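Local coordinates for protein tRNA (Adenine(22)-N(1))-methyltransferase (Mycoplasma capricolum subsp. capricolum, PDB 6QE6) that probably methylates N1 of adenine 22 in tRNA, and binds S-adenosyl-L-homocysteine, the product left by its methyl donor, at residues Asn94-Asn106 with Glu122-Tyr134. Sequence-based numbering, arbitrary orientation.
Sequences NGLEFVKNKEILN and EILKNDHQKISNY. With SAH (S-adenosyl-L-homocysteine), chain C.
The Tyr134 ring meets Leu96 CD1 at its edge, near the ring plane, with CD1 3.4 Å from Tyr134 OH. Leu124 CD2 lies on one face of this ring and Ile131 CG2 on the opposite one, while the carboxylate carbon of Asp127 sits in plane at the edge. Val99 O stands over one face of the His128 imidazole, whose ND1 accepts an in-plane bond from Lys130 N (169° at the hydrogen), fixing the ring's rotation. Beyond CG the Lys130 chain is fully extended, sliding past Val99 CG1 and carrying its ammonium into the turn at 101-104. There NZ donates to Val99 O at 3.1 Å, almost in line with the carbonyl (168°), and to Ile104 O at 2.8 Å from a tilted position; a water links it to Lys100 O. At the other end, Ile123 CG2 packs on Leu96 CG (3.8 Å) beside the cofactor product, whose adenine N6 donates to Asn94 OD1 and whose N1 accepts from Gly95 N. The contact thus ties the loop after strand 88-92 to the connection between helix 117-124 and strand 133-138 in this Rossmann-like methyltransferase domain, with Leu96 also touching Ile42 of strand 36-42.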
loop_
_atom_site.group_PDB
_atom_site.type_symbol
_atom_site.label_atom_id
_atom_site.label_comp_id
_atom_site.label_asym_id
_atom_site.label_seq_id
_atom_site.Cartn_x
_atom_site.Cartn_y
_atom_site.Cartn_z
ATOM N N ASN A 94 -4.539 16.877 2.461
ATOM C CA ASN A 94 -3.270 16.265 2.067
ATOM C C ASN A 94 -2.979 15.100 3.013
ATOM O O ASN A 94 -2.533 15.296 4.151
ATOM C CB ASN A 94 -2.153 17.296 2.107
ATOM C CG ASN A 94 -0.847 16.782 1.535
ATOM O OD1 ASN A 94 -0.582 15.581 1.492
ATOM N ND2 ASN A 94 -0.012 17.709 1.100
ATOM N N GLY A 95 -3.238 13.878 2.544
ATOM C CA GLY A 95 -2.882 12.700 3.320
ATOM C C GLY A 95 -3.604 12.669 4.662
ATOM O O GLY A 95 -4.840 12.678 4.742
ATOM N N LEU A 96 -2.839 12.649 5.747
ATOM C CA LEU A 96 -3.395 12.410 7.070
ATOM C C LEU A 96 -3.540 13.678 7.896
ATOM O O LEU A 96 -3.767 13.586 9.105
ATOM C CB LEU A 96 -2.527 11.405 7.816
ATOM C CG LEU A 96 -2.495 10.043 7.135
ATOM C CD1 LEU A 96 -1.732 9.061 7.999
ATOM C CD2 LEU A 96 -3.917 9.546 6.823
ATOM N N GLU A 97 -3.407 14.853 7.274
ATOM C CA GLU A 97 -3.461 16.100 8.032
ATOM C C GLU A 97 -4.799 16.271 8.731
ATOM O O GLU A 97 -4.854 16.857 9.814
ATOM C CB GLU A 97 -3.187 17.295 7.115
ATOM C CG GLU A 97 -1.710 17.499 6.792
ATOM C CD GLU A 97 -1.480 18.570 5.722
ATOM O OE1 GLU A 97 -2.468 19.228 5.326
ATOM O OE2 GLU A 97 -0.321 18.742 5.264
ATOM N N PHE A 98 -5.874 15.733 8.146
ATOM C CA PHE A 98 -7.202 15.879 8.720
ATOM C C PHE A 98 -7.371 15.106 10.028
ATOM O O PHE A 98 -8.239 15.455 10.838
ATOM C CB PHE A 98 -8.246 15.412 7.714
ATOM C CG PHE A 98 -8.379 13.912 7.631
ATOM C CD1 PHE A 98 -7.523 13.169 6.828
ATOM C CD2 PHE A 98 -9.363 13.246 8.351
ATOM C CE1 PHE A 98 -7.646 11.797 6.749
ATOM C CE2 PHE A 98 -9.484 11.871 8.283
ATOM C CZ PHE A 98 -8.628 11.149 7.487
ATOM N N VAL A 99 -6.594 14.040 10.245
ATOM C CA VAL A 99 -6.847 13.174 11.394
ATOM C C VAL A 99 -6.655 13.903 12.722
ATOM O O VAL A 99 -7.245 13.505 13.726
ATOM C CB VAL A 99 -5.960 11.914 11.320
ATOM C CG1 VAL A 99 -6.239 10.980 12.491
ATOM C CG2 VAL A 99 -6.185 11.182 9.987
ATOM N N LYS A 100 -5.857 14.976 12.750
ATOM C CA LYS A 100 -5.721 15.783 13.962
ATOM C C LYS A 100 -7.075 16.254 14.496
ATOM O O LYS A 100 -7.277 16.305 15.715
ATOM C CB LYS A 100 -4.825 16.995 13.682
ATOM C CG LYS A 100 -3.350 16.789 13.951
ATOM C CD LYS A 100 -2.502 17.861 13.244
ATOM C CE LYS A 100 -2.010 17.377 11.863
ATOM N NZ LYS A 100 -1.085 16.183 11.917
ATOM N N ASN A 101 -8.015 16.565 13.601
ATOM C CA ASN A 101 -9.264 17.242 13.953
ATOM C C ASN A 101 -10.092 16.470 14.974
ATOM O O ASN A 101 -10.073 15.237 15.028
ATOM C CB ASN A 101 -10.103 17.473 12.701
ATOM C CG ASN A 101 -9.394 18.325 11.698
ATOM O OD1 ASN A 101 -8.373 18.929 12.011
ATOM N ND2 ASN A 101 -9.929 18.394 10.483
ATOM N N LYS A 102 -10.882 17.227 15.746
ATOM C CA LYS A 102 -11.535 16.694 16.945
ATOM C C LYS A 102 -12.722 15.793 16.609
ATOM O O LYS A 102 -13.075 14.918 17.404
ATOM C CB LYS A 102 -11.993 17.848 17.852
ATOM C CG LYS A 102 -11.049 19.077 17.938
ATOM C CD LYS A 102 -9.547 18.705 17.972
ATOM C CE LYS A 102 -8.656 19.890 18.360
ATOM N NZ LYS A 102 -7.580 19.493 19.320
ATOM N N GLU A 103 -13.346 15.991 15.450
ATOM C CA GLU A 103 -14.499 15.204 15.019
ATOM C C GLU A 103 -14.121 13.912 14.293
ATOM O O GLU A 103 -14.987 13.051 14.100
ATOM C CB GLU A 103 -15.396 16.058 14.115
ATOM C CG GLU A 103 -14.795 16.376 12.740
ATOM C CD GLU A 103 -13.932 17.653 12.724
ATOM O OE1 GLU A 103 -13.935 18.401 13.741
ATOM O OE2 GLU A 103 -13.267 17.907 11.675
ATOM N N ILE A 104 -12.863 13.747 13.889
ATOM C CA ILE A 104 -12.417 12.475 13.327
ATOM C C ILE A 104 -12.284 11.462 14.456
ATOM O O ILE A 104 -11.544 11.687 15.424
ATOM C CB ILE A 104 -11.095 12.642 12.569
ATOM C CG1 ILE A 104 -11.241 13.719 11.501
ATOM C CG2 ILE A 104 -10.705 11.340 11.916
ATOM C CD1 ILE A 104 -12.432 13.513 10.634
ATOM N N LEU A 105 -13.011 10.348 14.345
ATOM C CA LEU A 105 -12.939 9.289 15.342
ATOM C C LEU A 105 -11.696 8.426 15.136
ATOM O O LEU A 105 -11.023 8.487 14.101
ATOM C CB LEU A 105 -14.159 8.373 15.286
ATOM C CG LEU A 105 -15.603 8.846 15.196
ATOM C CD1 LEU A 105 -16.466 7.601 15.207
ATOM C CD2 LEU A 105 -15.973 9.782 16.334
ATOM N N ASN A 106 -11.410 7.597 16.144
ATOM C CA ASN A 106 -10.414 6.544 15.999
ATOM C C ASN A 106 -10.693 5.716 14.754
ATOM O O ASN A 106 -11.837 5.332 14.491
ATOM C CB ASN A 106 -10.421 5.631 17.221
ATOM C CG ASN A 106 -9.742 6.245 18.404
ATOM O OD1 ASN A 106 -9.139 7.309 18.305
ATOM N ND2 ASN A 106 -9.825 5.573 19.539
ATOM N N GLU A 122 5.752 9.754 2.587
ATOM C CA GLU A 122 5.591 11.132 3.048
ATOM C C GLU A 122 4.263 11.327 3.777
ATOM O O GLU A 122 4.203 12.001 4.811
ATOM C CB GLU A 122 5.703 12.099 1.865
ATOM C CG GLU A 122 5.072 13.495 2.107
ATOM C CD GLU A 122 3.642 13.663 1.489
ATOM O OE1 GLU A 122 3.360 13.062 0.400
ATOM O OE2 GLU A 122 2.812 14.416 2.090
ATOM N N ILE A 123 3.179 10.758 3.245
ATOM C CA ILE A 123 1.905 10.778 3.960
ATOM C C ILE A 123 2.049 10.152 5.344
ATOM O O ILE A 123 1.470 10.640 6.329
ATOM C CB ILE A 123 0.827 10.071 3.126
ATOM C CG1 ILE A 123 0.567 10.878 1.847
ATOM C CG2 ILE A 123 -0.454 9.825 3.965
ATOM C CD1 ILE A 123 -0.529 10.308 0.980
ATOM N N LEU A 124 2.848 9.084 5.456
ATOM C CA LEU A 124 2.979 8.417 6.746
ATOM C C LEU A 124 3.703 9.260 7.795
ATOM O O LEU A 124 3.616 8.938 8.990
ATOM C CB LEU A 124 3.677 7.067 6.563
ATOM C CG LEU A 124 2.818 6.054 5.815
ATOM C CD1 LEU A 124 3.594 4.785 5.496
ATOM C CD2 LEU A 124 1.593 5.746 6.653
ATOM N N LYS A 125 4.388 10.339 7.397
ATOM C CA LYS A 125 4.979 11.239 8.388
ATOM C C LYS A 125 3.940 11.777 9.376
ATOM O O LYS A 125 4.281 12.085 10.528
ATOM C CB LYS A 125 5.708 12.402 7.699
ATOM C CG LYS A 125 6.933 11.979 6.863
ATOM C CD LYS A 125 7.776 10.922 7.603
ATOM C CE LYS A 125 8.235 9.775 6.678
ATOM N NZ LYS A 125 9.285 10.171 5.655
ATOM N N ASN A 126 2.676 11.892 8.958
ATOM C CA ASN A 126 1.598 12.336 9.832
ATOM C C ASN A 126 0.798 11.176 10.410
ATOM O O ASN A 126 -0.401 11.326 10.680
ATOM C CB ASN A 126 0.664 13.288 9.097
ATOM C CG ASN A 126 1.251 14.660 8.965
ATOM O OD1 ASN A 126 2.022 15.083 9.817
ATOM N ND2 ASN A 126 0.907 15.363 7.891
ATOM N N ASP A 127 1.432 10.021 10.600
ATOM C CA ASP A 127 0.774 8.942 11.320
ATOM C C ASP A 127 0.352 9.439 12.701
ATOM O O ASP A 127 1.030 10.256 13.327
ATOM C CB ASP A 127 1.712 7.733 11.424
ATOM C CG ASP A 127 1.048 6.505 12.055
ATOM O OD1 ASP A 127 -0.178 6.294 11.883
ATOM O OD2 ASP A 127 1.776 5.736 12.725
ATOM N N HIS A 128 -0.785 8.950 13.168
ATOM C CA HIS A 128 -1.441 9.494 14.339
ATOM C C HIS A 128 -1.917 8.330 15.190
ATOM O O HIS A 128 -2.174 7.233 14.681
ATOM C CB HIS A 128 -2.597 10.418 13.910
ATOM C CG HIS A 128 -3.127 11.291 15.002
ATOM N ND1 HIS A 128 -3.959 10.818 16.000
ATOM C CD2 HIS A 128 -2.984 12.620 15.230
ATOM C CE1 HIS A 128 -4.276 11.811 16.812
ATOM N NE2 HIS A 128 -3.699 12.915 16.368
ATOM N N GLN A 129 -2.013 8.573 16.498
ATOM C CA GLN A 129 -2.405 7.513 17.415
ATOM C C GLN A 129 -3.866 7.098 17.235
ATOM O O GLN A 129 -4.251 6.016 17.692
ATOM C CB GLN A 129 -2.123 7.952 18.852
ATOM C CG GLN A 129 -3.315 8.585 19.559
ATOM C CD GLN A 129 -4.198 7.544 20.250
ATOM O OE1 GLN A 129 -3.704 6.486 20.666
ATOM N NE2 GLN A 129 -5.510 7.830 20.357
ATOM N N LYS A 130 -4.683 7.918 16.564
ATOM C CA LYS A 130 -6.040 7.508 16.214
ATOM C C LYS A 130 -6.081 6.331 15.243
ATOM O O LYS A 130 -7.122 5.676 15.131
ATOM C CB LYS A 130 -6.799 8.676 15.590
ATOM C CG LYS A 130 -7.093 9.822 16.542
ATOM C CD LYS A 130 -7.801 10.928 15.813
ATOM C CE LYS A 130 -8.290 11.982 16.766
ATOM N NZ LYS A 130 -9.132 12.996 16.078
ATOM N N ILE A 131 -4.990 6.051 14.533
ATOM C CA ILE A 131 -4.979 5.067 13.451
ATOM C C ILE A 131 -4.391 3.758 13.958
ATOM O O ILE A 131 -3.294 3.744 14.533
ATOM C CB ILE A 131 -4.169 5.580 12.249
ATOM C CG1 ILE A 131 -4.810 6.840 11.673
ATOM C CG2 ILE A 131 -4.001 4.473 11.236
ATOM C CD1 ILE A 131 -3.801 7.796 11.091
ATOM N N SER A 132 -5.093 2.650 13.711
ATOM C CA SER A 132 -4.628 1.352 14.188
ATOM C C SER A 132 -3.938 0.505 13.125
ATOM O O SER A 132 -3.071 -0.292 13.476
ATOM C CB SER A 132 -5.796 0.548 14.780
ATOM O OG SER A 132 -6.022 0.923 16.124
ATOM N N ASN A 133 -4.324 0.617 11.852
ATOM C CA ASN A 133 -3.805 -0.261 10.813
ATOM C C ASN A 133 -3.769 0.481 9.489
ATOM O O ASN A 133 -4.609 1.339 9.223
ATOM C CB ASN A 133 -4.644 -1.518 10.590
ATOM C CG ASN A 133 -4.816 -2.334 11.825
ATOM O OD1 ASN A 133 -3.960 -3.151 12.171
ATOM N ND2 ASN A 133 -5.946 -2.145 12.495
ATOM N N TYR A 134 -2.795 0.129 8.661
ATOM C CA TYR A 134 -2.740 0.593 7.291
ATOM C C TYR A 134 -2.904 -0.601 6.377
ATOM O O TYR A 134 -2.356 -1.675 6.643
ATOM C CB TYR A 134 -1.420 1.294 6.975
ATOM C CG TYR A 134 -1.266 2.609 7.684
ATOM C CD1 TYR A 134 -1.775 3.778 7.129
ATOM C CD2 TYR A 134 -0.625 2.684 8.920
ATOM C CE1 TYR A 134 -1.651 4.978 7.774
ATOM C CE2 TYR A 134 -0.490 3.886 9.569
ATOM C CZ TYR A 134 -1.000 5.028 8.997
ATOM O OH TYR A 134 -0.862 6.231 9.645
HETATM N N SAH C . -7.862 5.132 -4.621
HETATM C CA SAH C . -8.108 4.896 -6.040
HETATM C CB SAH C . -7.645 6.096 -6.879
HETATM C CG SAH C . -6.142 6.376 -6.918
HETATM S SD SAH C . -5.735 7.725 -8.059
HETATM C C SAH C . -7.420 3.617 -6.526
HETATM O O SAH C . -6.479 3.124 -5.895
HETATM O OXT SAH C . -7.784 3.049 -7.563
HETATM C "C5'" SAH C . -4.801 8.599 -6.782
HETATM C "C4'" SAH C . -5.666 9.606 -6.031
HETATM O "O4'" SAH C . -4.953 10.078 -4.912
HETATM C "C3'" SAH C . -5.989 10.832 -6.865
HETATM O "O3'" SAH C . -7.378 11.070 -6.828
HETATM C "C2'" SAH C . -5.254 11.976 -6.186
HETATM O "O2'" SAH C . -6.034 13.138 -6.248
HETATM C "C1'" SAH C . -5.098 11.468 -4.770
HETATM N N9 SAH C . -3.909 11.979 -4.086
HETATM C C8 SAH C . -2.670 12.189 -4.619
HETATM N N7 SAH C . -1.864 12.652 -3.625
HETATM C C5 SAH C . -2.564 12.730 -2.489
HETATM C C6 SAH C . -2.226 13.142 -1.209
HETATM N N6 SAH C . -0.993 13.557 -0.930
HETATM N N1 SAH C . -3.188 13.118 -0.226
HETATM C C2 SAH C . -4.469 12.684 -0.504
HETATM N N3 SAH C . -4.790 12.280 -1.783
HETATM C C4 SAH C . -3.852 12.302 -2.757
HETATM O O HOH W 1 2.691 16.863 0.510
HETATM O O HOH W 2 -0.439 13.207 5.826
HETATM O O HOH W 3 -8.434 15.031 17.678
HETATM O O HOH W 4 -10.973 14.001 18.756
#